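Local coordinates for multifunctional non-homologous end joining DNA repair protein LigD (Mycobacterium tuberculosis H37Rv, PDB 2R9L), which works with Ku to repair DNA double-strand breaks by non-homologous end joining, here through its primase-like polymerase domain, which binds the broken end, at a contact of chain A with DNA. Sequence-based numbering; all coordinates share one arbitrary frame.

A contact of chain A with DNA. Residues 15-16, 29, 56, 107-108. With nucleotides of chain B.
Lys29 and Asn16 meet on one oxygen of the 5'-terminal phosphate of DG1, in the phosphate pocket of the LigD primase-polymerase domain. Recognition of a 5'-phosphate suits an enzyme that fills gaps and overhangs at broken ends. The ammonium NZ of Lys29 forms a salt bridge and hydrogen bond to DG1 OP1 at 2.8 Å, its aliphatic CD and CE lying alongside the same phosphate. Asn16 ND2 donates to DG1 OP1 at 3.0 Å, almost straight (173° at H) and in its own amide plane, while DG1 OP3 of the terminal phosphate lies 3.4 Å from Asn16 ND2. One nucleotide on, Gln107 NE2 reaches the DC2 phosphate oxygen OP1 at 3.0 Å, slightly tilted from the amide plane; a water links this oxygen to Gln108 OE1. Arg56 comes up beside the DG1 sugar: Arg56 NH2 is 2.9 Å from the deoxyribose ring oxygen O4' of DG1, but its N-H points away, and C4' lies at the guanidinium edge. The guanidinium is held by NE and NH2, which both donate to the backbone O of Gln108.

Behind the phosphates, a bend at chi3 (68°) brings Lys29 NZ to Thr15 O, Gln107 O and Gln107 OE1, fixing the ammonium. Gln107 OE1 takes NZ on one face and Thr15 N on the other, and NE2 also donates to Thr15 OG1, which fixes the amide flip and leaves NE2 directed at DC2.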
ATOM      1  N   THR A  15     -16.965   6.566 -17.756  1.00 89.07           N
ATOM      2  CA  THR A  15     -17.082   6.239 -19.168  1.00 88.27           C
ATOM      3  C   THR A  15     -16.642   4.799 -19.353  1.00 88.26           C
ATOM      4  O   THR A  15     -15.911   4.262 -18.516  1.00 88.54           O
ATOM      5  CB  THR A  15     -16.183   7.141 -20.032  1.00 88.40           C
ATOM      6  OG1 THR A  15     -14.805   6.831 -19.773  1.00 88.28           O
ATOM      7  CG2 THR A  15     -16.446   8.616 -19.726  1.00 87.69           C
ATOM      8  N   ASN A  16     -17.072   4.180 -20.447  1.00 88.32           N
ATOM      9  CA  ASN A  16     -16.724   2.794 -20.746  1.00 88.60           C
ATOM     10  C   ASN A  16     -16.978   1.864 -19.560  1.00 89.13           C
ATOM     11  O   ASN A  16     -16.100   1.093 -19.159  1.00 89.25           O
ATOM     12  CB  ASN A  16     -15.260   2.704 -21.183  1.00 88.89           C
ATOM     13  CG  ASN A  16     -14.966   3.553 -22.398  1.00 88.43           C
ATOM     14  OD1 ASN A  16     -15.682   3.491 -23.391  1.00 88.52           O
ATOM     15  ND2 ASN A  16     -13.907   4.345 -22.327  1.00 87.67           N
ATOM     16  N   LYS A  29     -14.856  -1.754 -15.819  1.00 89.03           N
ATOM     17  CA  LYS A  29     -14.618  -0.454 -15.202  1.00 88.72           C
ATOM     18  C   LYS A  29     -15.672  -0.170 -14.131  1.00 88.99           C
ATOM     19  O   LYS A  29     -15.353   0.364 -13.064  1.00 88.63           O
ATOM     20  CB  LYS A  29     -14.605   0.655 -16.248  1.00 88.45           C
ATOM     21  CG  LYS A  29     -13.358   0.686 -17.115  1.00 88.84           C
ATOM     22  CD  LYS A  29     -13.202   2.028 -17.833  1.00 87.68           C
ATOM     23  CE  LYS A  29     -12.908   3.151 -16.843  1.00 88.16           C
ATOM     24  NZ  LYS A  29     -13.111   4.515 -17.427  1.00 85.94           N
ATOM     25  N   ARG A  56      -1.541   2.964 -14.059  1.00 89.25           N
ATOM     26  CA  ARG A  56      -2.753   2.942 -14.874  1.00 88.66           C
ATOM     27  C   ARG A  56      -2.754   1.945 -16.034  1.00 89.35           C
ATOM     28  O   ARG A  56      -1.773   1.823 -16.780  1.00 88.26           O
ATOM     29  CB  ARG A  56      -3.052   4.339 -15.396  1.00 88.10           C
ATOM     30  CG  ARG A  56      -3.117   5.385 -14.297  1.00 89.95           C
ATOM     31  CD  ARG A  56      -3.414   6.772 -14.842  1.00 88.77           C
ATOM     32  NE  ARG A  56      -4.631   6.809 -15.652  1.00 88.71           N
ATOM     33  CZ  ARG A  56      -4.982   7.850 -16.403  1.00 88.19           C
ATOM     34  NH1 ARG A  56      -4.206   8.928 -16.450  1.00 86.29           N
ATOM     35  NH2 ARG A  56      -6.099   7.818 -17.109  1.00 86.95           N
ATOM     36  N   GLN A 107     -12.238   5.813 -12.567  1.00 89.62           N
ATOM     37  CA  GLN A 107     -12.471   6.336 -13.915  1.00 89.45           C
ATOM     38  C   GLN A 107     -11.169   6.505 -14.692  1.00 89.62           C
ATOM     39  O   GLN A 107     -11.153   6.411 -15.915  1.00 91.28           O
ATOM     40  CB  GLN A 107     -13.203   7.681 -13.849  1.00 89.49           C
ATOM     41  CG  GLN A 107     -13.065   8.549 -15.104  1.00 89.43           C
ATOM     42  CD  GLN A 107     -13.766   7.962 -16.322  1.00 90.20           C
ATOM     43  OE1 GLN A 107     -14.310   6.859 -16.274  1.00 91.52           O
ATOM     44  NE2 GLN A 107     -13.758   8.706 -17.424  1.00 90.15           N
ATOM     45  N   GLN A 108     -10.082   6.771 -13.980  1.00 89.61           N
ATOM     46  CA  GLN A 108      -8.792   6.976 -14.609  1.00 88.66           C
ATOM     47  C   GLN A 108      -8.190   5.639 -15.020  1.00 88.94           C
ATOM     48  O   GLN A 108      -7.191   5.595 -15.747  1.00 88.08           O
ATOM     49  CB  GLN A 108      -7.859   7.695 -13.636  1.00 88.63           C
ATOM     50  CG  GLN A 108      -8.128   9.191 -13.506  1.00 88.68           C
ATOM     51  CD  GLN A 108      -7.429   9.995 -14.588  1.00 88.00           C
ATOM     52  OE1 GLN A 108      -8.039  10.377 -15.582  1.00 87.21           O
ATOM     53  NE2 GLN A 108      -6.139  10.234 -14.409  1.00 85.50           N
TER
ATOM     54  OP3  DG B   1     -10.658   3.577 -21.952  1.00 87.86           O
ATOM     55  P    DG B   1     -10.756   3.869 -20.498  1.00 89.01           P
ATOM     56  OP1  DG B   1     -12.074   4.280 -19.969  1.00 89.14           O
ATOM     57  OP2  DG B   1     -10.306   2.684 -19.741  1.00 89.19           O
ATOM     58  O5'  DG B   1      -9.692   5.000 -20.154  1.00 89.22           O
ATOM     59  C5'  DG B   1      -9.528   5.439 -18.818  1.00 87.96           C
ATOM     60  C4'  DG B   1      -9.406   6.952 -18.777  1.00 88.74           C
ATOM     61  O4'  DG B   1      -8.060   7.344 -19.147  1.00 88.48           O
ATOM     62  C3'  DG B   1     -10.314   7.738 -19.722  1.00 88.84           C
ATOM     63  O3'  DG B   1     -10.620   8.930 -19.006  1.00 88.30           O
ATOM     64  C2'  DG B   1      -9.442   7.930 -20.978  1.00 87.49           C
ATOM     65  C1'  DG B   1      -8.037   8.050 -20.382  1.00 88.93           C
ATOM     66  N9   DG B   1      -6.906   7.441 -21.087  1.00 89.78           N
ATOM     67  C8   DG B   1      -6.921   6.343 -21.916  1.00 89.04           C
ATOM     68  N7   DG B   1      -5.738   6.021 -22.368  1.00 87.70           N
ATOM     69  C5   DG B   1      -4.877   6.952 -21.796  1.00 88.49           C
ATOM     70  C6   DG B   1      -3.466   7.106 -21.907  1.00 89.13           C
ATOM     71  O6   DG B   1      -2.652   6.434 -22.554  1.00 89.50           O
ATOM     72  N1   DG B   1      -2.994   8.181 -21.172  1.00 87.96           N
ATOM     73  C2   DG B   1      -3.770   9.008 -20.411  1.00 87.59           C
ATOM     74  N2   DG B   1      -3.109   9.982 -19.772  1.00 87.50           N
ATOM     75  N3   DG B   1      -5.088   8.879 -20.284  1.00 90.18           N
ATOM     76  C4   DG B   1      -5.580   7.833 -21.004  1.00 89.20           C
ATOM     77  P    DC B   2     -11.450  10.164 -19.600  1.00 89.86           P
ATOM     78  OP1  DC B   2     -11.991  10.918 -18.455  1.00 88.48           O
ATOM     79  OP2  DC B   2     -12.364   9.717 -20.680  1.00 90.14           O
ATOM     80  O5'  DC B   2     -10.290  11.055 -20.239  1.00 90.34           O
ATOM     81  C5'  DC B   2      -9.349  11.667 -19.374  1.00 87.38           C
ATOM     82  C4'  DC B   2      -8.414  12.531 -20.187  1.00 87.15           C
ATOM     83  O4'  DC B   2      -7.395  11.689 -20.761  1.00 88.87           O
ATOM     84  C3'  DC B   2      -9.052  13.249 -21.368  1.00 89.64           C
ATOM     85  O3'  DC B   2      -8.523  14.561 -21.412  1.00 89.99           O
ATOM     86  C2'  DC B   2      -8.571  12.430 -22.564  1.00 89.28           C
ATOM     87  C1'  DC B   2      -7.158  12.120 -22.071  1.00 89.56           C
ATOM     88  N1   DC B   2      -6.427  11.064 -22.825  1.00 89.39           N
ATOM     89  C2   DC B   2      -5.030  11.082 -22.841  1.00 89.80           C
ATOM     90  O2   DC B   2      -4.438  11.967 -22.218  1.00 90.52           O
ATOM     91  N3   DC B   2      -4.363  10.126 -23.537  1.00 89.90           N
ATOM     92  C4   DC B   2      -5.042   9.182 -24.196  1.00 89.49           C
ATOM     93  N4   DC B   2      -4.347   8.255 -24.866  1.00 89.90           N
ATOM     94  C5   DC B   2      -6.469   9.138 -24.189  1.00 89.10           C
ATOM     95  C6   DC B   2      -7.114  10.094 -23.504  1.00 89.00           C
TER
HETATM   96  O   HOH W   1     -10.777  10.765 -15.944  1.00 85.84           O